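Local coordinates for protein deacetylase EF_0837 (Enterococcus faecalis, PDB 2ICS) that is a zinc-dependent amidohydrolase-superfamily esterase that removes the acetyl group from acetyl-(R)-mandelate in vitro, though with very low efficiency, at residues A[175-179]-A[180-184]; A[220-223]-A[224-227]. One frame throughout, in Å; residues are numbered along the deposited sequence.

Contact 1: residues A[175-179]-A[180-184]; sequences QIQQE and NQEIP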
# COMPACT_ATOMS: atom_id res chain seq x y z
N GLN A 175 -15.01 12.84 -11.51
CA GLN A 175 -16.29 13.47 -11.19
C GLN A 175 -16.77 12.95 -9.84
O GLN A 175 -17.19 13.73 -8.98
CB GLN A 175 -17.32 13.14 -12.27
CG GLN A 175 -18.73 13.62 -11.97
CD GLN A 175 -19.75 13.03 -12.93
OE1 GLN A 175 -19.63 13.18 -14.15
NE2 GLN A 175 -20.77 12.37 -12.39
N ILE A 176 -16.72 11.64 -9.67
CA ILE A 176 -17.13 10.98 -8.44
C ILE A 176 -16.29 11.51 -7.27
O ILE A 176 -16.78 11.62 -6.15
CB ILE A 176 -16.94 9.46 -8.53
CG1 ILE A 176 -17.87 8.90 -9.60
CG2 ILE A 176 -17.20 8.81 -7.17
CD1 ILE A 176 -17.65 7.44 -9.90
N GLN A 177 -15.02 11.82 -7.55
CA GLN A 177 -14.12 12.34 -6.53
C GLN A 177 -14.61 13.73 -6.13
O GLN A 177 -14.67 14.06 -4.94
CB GLN A 177 -12.69 12.44 -7.07
CG GLN A 177 -11.68 13.02 -6.08
CD GLN A 177 -10.26 13.08 -6.63
OE1 GLN A 177 -10.00 13.71 -7.66
NE2 GLN A 177 -9.33 12.42 -5.95
N GLN A 178 -14.97 14.51 -7.13
CA GLN A 178 -15.48 15.86 -6.92
C GLN A 178 -16.75 15.82 -6.08
O GLN A 178 -16.97 16.67 -5.21
CB GLN A 178 -15.78 16.51 -8.27
CG GLN A 178 -16.21 17.96 -8.21
CD GLN A 178 -15.05 18.90 -7.94
OE1 GLN A 178 -14.38 18.80 -6.90
NE2 GLN A 178 -14.79 19.81 -8.87
N GLU A 179 -17.59 14.83 -6.33
CA GLU A 179 -18.86 14.67 -5.62
C GLU A 179 -18.74 14.14 -4.20
O GLU A 179 -19.72 14.12 -3.46
CB GLU A 179 -19.80 13.76 -6.42
CG GLU A 179 -20.32 14.38 -7.71
CD GLU A 179 -21.13 13.40 -8.55
OE1 GLU A 179 -22.05 12.76 -8.00
OE2 GLU A 179 -20.84 13.27 -9.76
N ASN A 180 -17.54 13.70 -3.81
CA ASN A 180 -17.35 13.17 -2.47
C ASN A 180 -16.18 13.78 -1.70
O ASN A 180 -15.29 13.07 -1.21
CB ASN A 180 -17.20 11.64 -2.53
CG ASN A 180 -18.42 10.96 -3.13
OD1 ASN A 180 -18.74 11.14 -4.30
ND2 ASN A 180 -19.12 10.18 -2.31
N GLN A 181 -16.18 15.10 -1.60
CA GLN A 181 -15.17 15.84 -0.86
C GLN A 181 -13.72 15.52 -1.25
O GLN A 181 -12.85 15.44 -0.38
CB GLN A 181 -15.35 15.58 0.64
CG GLN A 181 -16.81 15.57 1.10
CD GLN A 181 -17.54 16.86 0.76
OE1 GLN A 181 -17.22 17.93 1.28
NE2 GLN A 181 -18.54 16.76 -0.12
N GLU A 182 -13.48 15.36 -2.54
CA GLU A 182 -12.13 15.07 -3.03
C GLU A 182 -11.53 13.83 -2.38
O GLU A 182 -10.34 13.80 -2.07
CB GLU A 182 -11.22 16.27 -2.77
CG GLU A 182 -11.55 17.49 -3.61
CD GLU A 182 -11.32 17.24 -5.09
OE1 GLU A 182 -10.17 16.94 -5.47
OE2 GLU A 182 -12.29 17.35 -5.87
N ILE A 183 -12.35 12.80 -2.19
CA ILE A 183 -11.87 11.57 -1.60
C ILE A 183 -10.71 11.04 -2.45
O ILE A 183 -10.69 11.23 -3.67
CB ILE A 183 -13.02 10.53 -1.52
CG1 ILE A 183 -12.57 9.31 -0.73
CG2 ILE A 183 -13.47 10.16 -2.92
CD1 ILE A 183 -13.71 8.44 -0.25
N PRO A 184 -9.71 10.41 -1.82
CA PRO A 184 -8.56 9.88 -2.57
C PRO A 184 -8.93 8.92 -3.69
O PRO A 184 -9.83 8.10 -3.55
CB PRO A 184 -7.73 9.21 -1.48
CG PRO A 184 -7.99 10.10 -0.29
CD PRO A 184 -9.49 10.29 -0.37
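Gln177, in the last turn of helix 168-178, reaches forward with its side chain to meet the loop that follows the helix, at Glu182 and Ile183. Start at Gln177 CB, which is 4.1 Å from Ile183 O. With CG anti to the backbone N (chi1 178°), the chain is directed toward the outgoing loop, and Gln177 CG packs 3.2 Å from Ile183 O and also near CA of Glu182. The chain stays extended to Gln177 CD, 3.5 Å from Ile183 O, with Glu182 OE1 a little farther off. At the tip, Gln177 NE2 gives a hydrogen bond of 2.9 Å to Ile183 O. That carbonyl oxygen lies in the plane of the amide, and the bond is fairly straight at 159°, although the donor comes in tilted from the carbonyl plane. NE2 also bonds Asp207, while OE1 takes a hydrogen bond from Lys174, so the whole amide is fixed in its rotation.

The backbone O of Gln177 does the complementary job. Asn180 N donates to Gln177 O over 3.1 Å, approaching from above the carbonyl plane, and Glu182 N adds a weak bond to Gln177 O at 3.0 Å. Both Gln181 and Glu182 have positive phi, which bends the chain back so that Glu182 N can face the helix end.

Beneath this turn, Ile176, Asn180 and Ile183 rest on helix 136-145, with Ile176 on Val139 and Ile183 on Ile143. Farther on, Pro184 pairs with Ile153 through the backbone, just ahead of barrel strand 186-189. This is a helix-to-strand turn of the TIM barrel; here a buried glutamine amide, held by Ile183, Asp207 and Lys174, ties the loop to the helix, and one helix-end carbonyl takes one sound and one weak bond from loop N-H groups.

Contact 2: residues A[220-223]-A[224-227]; sequences ILDQ and ATDK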
# COMPACT_ATOMS: atom_id res chain seq x y z
N ILE A 220 6.02 4.08 -17.71
CA ILE A 220 6.76 5.34 -17.67
C ILE A 220 8.14 5.34 -18.35
O ILE A 220 8.71 6.41 -18.58
CB ILE A 220 6.95 5.84 -16.22
CG1 ILE A 220 7.91 4.91 -15.47
CG2 ILE A 220 5.61 5.92 -15.52
CD1 ILE A 220 8.27 5.41 -14.08
N LEU A 221 8.67 4.17 -18.66
CA LEU A 221 9.97 4.12 -19.32
C LEU A 221 9.83 4.07 -20.84
O LEU A 221 9.02 3.31 -21.37
CB LEU A 221 10.78 2.91 -18.86
CG LEU A 221 12.17 2.75 -19.51
CD1 LEU A 221 13.09 3.87 -19.03
CD2 LEU A 221 12.77 1.40 -19.17
N ASP A 222 10.60 4.91 -21.54
CA ASP A 222 10.57 4.91 -23.00
C ASP A 222 11.61 3.86 -23.38
O ASP A 222 12.81 4.10 -23.26
CB ASP A 222 10.99 6.27 -23.55
CG ASP A 222 10.75 6.39 -25.06
OD1 ASP A 222 11.10 5.45 -25.80
OD2 ASP A 222 10.21 7.43 -25.50
N GLN A 223 11.14 2.70 -23.81
CA GLN A 223 12.04 1.61 -24.17
C GLN A 223 12.98 1.94 -25.32
O GLN A 223 14.05 1.34 -25.44
CB GLN A 223 11.22 0.36 -24.51
CG GLN A 223 10.37 -0.15 -23.35
CD GLN A 223 9.50 -1.32 -23.74
OE1 GLN A 223 8.71 -1.24 -24.68
NE2 GLN A 223 9.63 -2.43 -23.02
N ALA A 224 12.60 2.90 -26.15
CA ALA A 224 13.41 3.30 -27.30
C ALA A 224 14.65 4.10 -26.92
O ALA A 224 15.71 3.92 -27.50
CB ALA A 224 12.56 4.09 -28.28
N THR A 225 14.50 5.00 -25.95
CA THR A 225 15.62 5.83 -25.51
C THR A 225 16.15 5.40 -24.15
O THR A 225 17.19 5.88 -23.69
CB THR A 225 15.20 7.31 -25.44
OG1 THR A 225 14.18 7.48 -24.44
CG2 THR A 225 14.65 7.77 -26.79
N ASP A 226 15.43 4.48 -23.51
CA ASP A 226 15.81 3.98 -22.20
C ASP A 226 15.79 5.13 -21.19
O ASP A 226 16.61 5.18 -20.28
CB ASP A 226 17.19 3.34 -22.27
CG ASP A 226 17.43 2.34 -21.15
OD1 ASP A 226 16.57 1.45 -20.96
OD2 ASP A 226 18.47 2.44 -20.46
N LYS A 227 14.86 6.05 -21.38
CA LYS A 227 14.72 7.19 -20.49
C LYS A 227 13.27 7.30 -20.02
O LYS A 227 12.36 6.81 -20.68
CB LYS A 227 15.11 8.48 -21.21
CG LYS A 227 16.58 8.59 -21.56
CD LYS A 227 16.86 9.82 -22.42
CE LYS A 227 16.40 11.11 -21.75
NZ LYS A 227 17.11 11.38 -20.47
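After strand 221-222 the chain turns back through residues 223-226, and Asp222 pairs antiparallel with Lys227 as a hydrogen-bonded pair in which Asp222 N donates to Lys227 O over 2.7 Å at 163°. In the other direction the bonding is looser: Asp222 O receives only weak bonds, among them those from Asp226 N, at 2.7 Å, and from Lys227 N, at 3.4 Å. Asp226 and Lys227 thus stand together opposite Asp222 as a G1 beta bulge, and Asp226 takes the positive phi (62°) that its first position calls for.

Asp222 also works with its side chain. CG sits anti to the backbone N, at chi1 -170°, which brings the carboxylate round over the start of the turn. There Asp222 OD1 accepts from Ala224 N at 3.0 Å, using its anti lone pair, in an Asx turn, and more weakly from Thr225 N at 3.4 Å. Ala224 CB touches the same oxygen, and Thr225 OG1 lies 3.5 Å from Asp222 CB, the two side chains crossing at a slant.

Leu221 packs between the returning chain and helix 253-261: Leu221 CD1 reaches Lys227 O at 3.4 Å, and the side chain rests against His254, Val255 and Thr258. Asp226 is tied to that helix as well, OD1 being hydrogen-bonded to His254.

One sound and one weak bond from successive backbone N-H groups to a single carboxylate oxygen probably ease the aspartate's negative charge, and probably help to hold the turn.

Contacts 1 and 2 are both turns within one continuous piece of chain, yet they share no element and their centres lie about 33 Å apart. Contact 1 joins helix 168-178 to strand 186-189 of the barrel, with a buried face against helix 136-145, and it lies away from the zinc and adenine sites. Contact 2 is a more exposed two-stranded hairpin alongside helix 253-261; its Ile220-Leu221 side faces inward, the side chain of Ile220 coming to about 9 Å from that of the zinc ligand His211. The place of each shows in its chemistry: a buried amide serves a partly buried helix exit, whereas a carboxylate gathers backbone N-H groups at the outer turn.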